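Local coordinates for protein amine Dehydrogenase (Pseudomonas putida, PDB 1JMX) that probably oxidises primary amines as one subunit of a haem-containing amine dehydrogenase complex, this chain folding as a beta-propeller, at residues G4-V16 with H24-S36. Numbering follows the deposited sequence.
Sequences GPALKAGHEYMIV and HVVDVASDTVYKS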
loop_
_atom_site.group_PDB
_atom_site.type_symbol
_atom_site.label_atom_id
_atom_site.label_comp_id
_atom_site.label_asym_id
_atom_site.label_seq_id
_atom_site.Cartn_x
_atom_site.Cartn_y
_atom_site.Cartn_z
ATOM N N GLY B 4 13.768 -17.545 -36.512
ATOM C CA GLY B 4 13.329 -18.943 -36.883
ATOM C C GLY B 4 12.522 -18.930 -38.172
ATOM O O GLY B 4 13.054 -18.517 -39.212
ATOM N N PRO B 5 11.253 -19.386 -38.160
ATOM C CA PRO B 5 10.452 -19.374 -39.394
ATOM C C PRO B 5 10.037 -17.943 -39.758
ATOM O O PRO B 5 9.573 -17.182 -38.907
ATOM C CB PRO B 5 9.242 -20.234 -39.020
ATOM C CG PRO B 5 9.066 -19.933 -37.565
ATOM C CD PRO B 5 10.499 -19.991 -37.050
ATOM N N ALA B 6 10.254 -17.562 -41.010
ATOM C CA ALA B 6 9.885 -16.225 -41.455
ATOM C C ALA B 6 8.378 -16.187 -41.584
ATOM O O ALA B 6 7.757 -17.207 -41.876
ATOM C CB ALA B 6 10.531 -15.912 -42.795
ATOM N N LEU B 7 7.791 -15.021 -41.345
ATOM C CA LEU B 7 6.346 -14.861 -41.447
ATOM C C LEU B 7 5.862 -14.868 -42.896
ATOM O O LEU B 7 6.523 -14.332 -43.789
ATOM C CB LEU B 7 5.896 -13.580 -40.743
ATOM C CG LEU B 7 5.747 -13.618 -39.217
ATOM C CD1 LEU B 7 7.001 -14.165 -38.551
ATOM C CD2 LEU B 7 5.415 -12.231 -38.709
ATOM N N LYS B 8 4.708 -15.485 -43.122
ATOM C CA LYS B 8 4.134 -15.572 -44.456
ATOM C C LYS B 8 3.331 -14.339 -44.840
ATOM O O LYS B 8 2.579 -13.800 -44.031
ATOM C CB LYS B 8 3.263 -16.820 -44.568
ATOM C CG LYS B 8 3.991 -18.092 -44.211
ATOM C CD LYS B 8 3.298 -19.305 -44.787
ATOM C CE LYS B 8 3.997 -20.600 -44.362
ATOM N NZ LYS B 8 5.453 -20.618 -44.722
ATOM N N ALA B 9 3.493 -13.908 -46.086
ATOM C CA ALA B 9 2.789 -12.741 -46.613
ATOM C C ALA B 9 1.287 -12.988 -46.706
ATOM O O ALA B 9 0.855 -14.101 -46.996
ATOM C CB ALA B 9 3.344 -12.375 -47.976
ATOM N N GLY B 10 0.499 -11.947 -46.454
ATOM C CA GLY B 10 -0.945 -12.080 -46.509
ATOM C C GLY B 10 -1.543 -12.694 -45.250
ATOM O O GLY B 10 -2.743 -12.575 -45.010
ATOM N N HIS B 11 -0.715 -13.377 -44.462
ATOM C CA HIS B 11 -1.165 -14.001 -43.221
ATOM C C HIS B 11 -1.266 -13.012 -42.087
ATOM O O HIS B 11 -0.412 -12.146 -41.929
ATOM C CB HIS B 11 -0.210 -15.104 -42.788
ATOM C CG HIS B 11 -0.372 -16.373 -43.552
ATOM N ND1 HIS B 11 -0.114 -17.607 -43.002
ATOM C CD2 HIS B 11 -0.739 -16.598 -44.833
ATOM C CE1 HIS B 11 -0.306 -18.541 -43.912
ATOM N NE2 HIS B 11 -0.685 -17.954 -45.033
ATOM N N GLU B 12 -2.287 -13.198 -41.260
ATOM C CA GLU B 12 -2.514 -12.342 -40.107
ATOM C C GLU B 12 -1.727 -12.855 -38.905
ATOM O O GLU B 12 -1.642 -14.057 -38.678
ATOM C CB GLU B 12 -3.998 -12.289 -39.789
ATOM C CG GLU B 12 -4.353 -11.280 -38.724
ATOM C CD GLU B 12 -5.797 -10.877 -38.800
ATOM O OE1 GLU B 12 -6.614 -11.681 -39.293
ATOM O OE2 GLU B 12 -6.109 -9.744 -38.397
ATOM N N TYR B 13 -1.146 -11.937 -38.143
ATOM C CA TYR B 13 -0.353 -12.302 -36.979
ATOM C C TYR B 13 -0.609 -11.370 -35.818
ATOM O O TYR B 13 -1.156 -10.279 -35.989
ATOM C CB TYR B 13 1.135 -12.278 -37.315
ATOM C CG TYR B 13 1.552 -13.328 -38.317
ATOM C CD1 TYR B 13 1.785 -12.994 -39.656
ATOM C CD2 TYR B 13 1.722 -14.653 -37.928
ATOM C CE1 TYR B 13 2.181 -13.957 -40.576
ATOM C CE2 TYR B 13 2.117 -15.621 -38.839
ATOM C CZ TYR B 13 2.345 -15.267 -40.161
ATOM O OH TYR B 13 2.742 -16.236 -41.049
ATOM N N MET B 14 -0.191 -11.808 -34.636
ATOM C CA MET B 14 -0.354 -11.030 -33.417
ATOM C C MET B 14 0.880 -11.166 -32.552
ATOM O O MET B 14 1.382 -12.268 -32.346
ATOM C CB MET B 14 -1.562 -11.523 -32.620
ATOM C CG MET B 14 -1.703 -10.879 -31.238
ATOM S SD MET B 14 -3.011 -11.639 -30.242
ATOM C CE MET B 14 -4.348 -10.627 -30.717
ATOM N N ILE B 15 1.396 -10.042 -32.076
ATOM C CA ILE B 15 2.551 -10.095 -31.202
ATOM C C ILE B 15 2.143 -9.767 -29.779
ATOM O O ILE B 15 1.257 -8.943 -29.541
ATOM C CB ILE B 15 3.683 -9.154 -31.628
ATOM C CG1 ILE B 15 3.204 -7.701 -31.657
ATOM C CG2 ILE B 15 4.254 -9.601 -32.951
ATOM C CD1 ILE B 15 4.347 -6.698 -31.766
ATOM N N VAL B 16 2.760 -10.475 -28.842
ATOM C CA VAL B 16 2.518 -10.282 -27.422
ATOM C C VAL B 16 3.826 -10.554 -26.699
ATOM O O VAL B 16 4.585 -11.439 -27.084
ATOM C CB VAL B 16 1.427 -11.251 -26.845
ATOM C CG1 VAL B 16 0.055 -10.902 -27.375
ATOM C CG2 VAL B 16 1.761 -12.703 -27.158
ATOM N N HIS B 24 6.275 -13.250 -28.646
ATOM C CA HIS B 24 5.699 -14.370 -29.365
ATOM C C HIS B 24 4.880 -13.908 -30.539
ATOM O O HIS B 24 4.237 -12.864 -30.489
ATOM C CB HIS B 24 4.810 -15.186 -28.435
ATOM C CG HIS B 24 5.516 -15.682 -27.218
ATOM N ND1 HIS B 24 5.299 -15.154 -25.966
ATOM C CD2 HIS B 24 6.450 -16.648 -27.064
ATOM C CE1 HIS B 24 6.070 -15.775 -25.092
ATOM N NE2 HIS B 24 6.779 -16.685 -25.733
ATOM N N VAL B 25 4.929 -14.686 -31.609
ATOM C CA VAL B 25 4.153 -14.392 -32.798
ATOM C C VAL B 25 3.034 -15.426 -32.807
ATOM O O VAL B 25 3.282 -16.631 -32.743
ATOM C CB VAL B 25 4.992 -14.511 -34.089
ATOM C CG1 VAL B 25 4.141 -14.150 -35.293
ATOM C CG2 VAL B 25 6.200 -13.598 -34.017
ATOM N N VAL B 26 1.802 -14.939 -32.806
ATOM C CA VAL B 26 0.639 -15.801 -32.813
ATOM C C VAL B 26 0.027 -15.811 -34.203
ATOM O O VAL B 26 -0.219 -14.763 -34.794
ATOM C CB VAL B 26 -0.426 -15.331 -31.778
ATOM C CG1 VAL B 26 -1.738 -16.103 -31.958
ATOM C CG2 VAL B 26 0.101 -15.534 -30.359
ATOM N N ASP B 27 -0.121 -17.003 -34.759
ATOM C CA ASP B 27 -0.737 -17.137 -36.055
ATOM C C ASP B 27 -2.236 -17.059 -35.764
ATOM O O ASP B 27 -2.812 -17.966 -35.167
ATOM C CB ASP B 27 -0.364 -18.475 -36.678
ATOM C CG ASP B 27 -0.989 -18.667 -38.033
ATOM O OD1 ASP B 27 -1.907 -19.503 -38.160
ATOM O OD2 ASP B 27 -0.581 -17.958 -38.964
ATOM N N VAL B 28 -2.844 -15.941 -36.142
ATOM C CA VAL B 28 -4.263 -15.710 -35.902
ATOM C C VAL B 28 -5.213 -16.724 -36.548
ATOM O O VAL B 28 -6.278 -17.000 -36.002
ATOM C CB VAL B 28 -4.653 -14.272 -36.311
ATOM C CG1 VAL B 28 -6.158 -14.046 -36.184
ATOM C CG2 VAL B 28 -3.901 -13.278 -35.444
ATOM N N ALA B 29 -4.817 -17.316 -37.670
ATOM C CA ALA B 29 -5.679 -18.282 -38.355
ATOM C C ALA B 29 -5.911 -19.567 -37.558
ATOM O O ALA B 29 -7.050 -20.017 -37.394
ATOM C CB ALA B 29 -5.105 -18.615 -39.743
ATOM N N SER B 30 -4.824 -20.137 -37.052
ATOM C CA SER B 30 -4.875 -21.377 -36.293
ATOM C C SER B 30 -4.895 -21.191 -34.777
ATOM O O SER B 30 -5.007 -22.160 -34.034
ATOM C CB SER B 30 -3.685 -22.249 -36.682
ATOM O OG SER B 30 -2.467 -21.559 -36.468
ATOM N N ASP B 31 -4.763 -19.947 -34.329
ATOM C CA ASP B 31 -4.747 -19.638 -32.906
ATOM C C ASP B 31 -3.669 -20.415 -32.179
ATOM O O ASP B 31 -3.899 -20.967 -31.105
ATOM C CB ASP B 31 -6.110 -19.907 -32.278
ATOM C CG ASP B 31 -7.089 -18.799 -32.544
ATOM O OD1 ASP B 31 -6.651 -17.632 -32.565
ATOM O OD2 ASP B 31 -8.290 -19.087 -32.735
ATOM N N THR B 32 -2.498 -20.488 -32.801
ATOM C CA THR B 32 -1.371 -21.198 -32.218
ATOM C C THR B 32 -0.123 -20.318 -32.301
ATOM O O THR B 32 -0.067 -19.392 -33.109
ATOM C CB THR B 32 -1.108 -22.560 -32.938
ATOM O OG1 THR B 32 -0.545 -22.335 -34.239
ATOM C CG2 THR B 32 -2.404 -23.362 -33.085
ATOM N N VAL B 33 0.850 -20.585 -31.435
ATOM C CA VAL B 33 2.095 -19.832 -31.425
ATOM C C VAL B 33 2.921 -20.189 -32.664
ATOM O O VAL B 33 3.298 -21.345 -32.871
ATOM C CB VAL B 33 2.916 -20.115 -30.144
ATOM C CG1 VAL B 33 4.230 -19.335 -30.169
ATOM C CG2 VAL B 33 2.096 -19.740 -28.918
ATOM N N TYR B 34 3.127 -19.198 -33.526
ATOM C CA TYR B 34 3.896 -19.388 -34.750
ATOM C C TYR B 34 5.389 -19.501 -34.449
ATOM O O TYR B 34 6.062 -20.424 -34.919
ATOM C CB TYR B 34 3.621 -18.234 -35.709
ATOM C CG TYR B 34 4.201 -18.448 -37.078
ATOM C CD1 TYR B 34 3.560 -19.273 -38.004
ATOM C CD2 TYR B 34 5.397 -17.833 -37.453
ATOM C CE1 TYR B 34 4.101 -19.481 -39.276
ATOM C CE2 TYR B 34 5.944 -18.033 -38.721
ATOM C CZ TYR B 34 5.290 -18.858 -39.624
ATOM O OH TYR B 34 5.826 -19.058 -40.868
ATOM N N LYS B 35 5.891 -18.567 -33.644
ATOM C CA LYS B 35 7.297 -18.544 -33.245
ATOM C C LYS B 35 7.498 -17.666 -32.008
ATOM O O LYS B 35 6.629 -16.881 -31.634
ATOM C CB LYS B 35 8.196 -18.060 -34.401
ATOM C CG LYS B 35 8.017 -16.591 -34.773
ATOM C CD LYS B 35 8.800 -16.207 -36.019
ATOM C CE LYS B 35 10.292 -16.351 -35.804
ATOM N NZ LYS B 35 11.028 -16.073 -37.057
ATOM N N SER B 36 8.656 -17.817 -31.378
ATOM C CA SER B 36 8.995 -17.054 -30.188
ATOM C C SER B 36 10.388 -16.478 -30.347
ATOM O O SER B 36 11.277 -17.124 -30.894
ATOM C CB SER B 36 8.958 -17.955 -28.947
ATOM O OG SER B 36 7.694 -18.581 -28.808
HETATM O O HOH W 1 1.432 -18.608 -40.672
HETATM O O HOH W 2 -2.603 -16.357 -39.530
#
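Tyr13 sets the CE2 edge of its ring over one face of Tyr34, an edge-to-face pair with centroids 5.2 Å apart and planes at 65°. Both rings lie on one face of an antiparallel beta-propeller blade, in which strand 12-16 pairs with 24-27 on one side and with the C-terminal strand 345-348 on the other, so the first and last strands of the chain are joined in one sheet. The register follows from paired backbone bonds: Met14 N to Val26 O at 3.0 Å and Val26 N to Met14 O at 2.7 Å, then Val16 and His24 likewise. With CG anti to its carbonyl carbon (chi1 -66°), Tyr13 also brings CD2 to 3.6 Å from Val25 CG1, while Leu7 CG covers one ring face. A classic bulge, Tyr34 and Lys35 against Val25, points both side chains at the N-terminal arm. Tyr34 OH donates to Ala6 O (2.9 Å); Lys35 NZ donates to Pro5 O at 2.6 Å from above the plane of the Pro5 carbonyl and also bonds Leu72 O. Beyond the rings, Asp27 OD1 accepts from Ser30 N and OG, an Asx motif, and one water donates to Asp27 OD2 (2.7 Å) while hydrogen-bonding Tyr13 OH and His11 ND1.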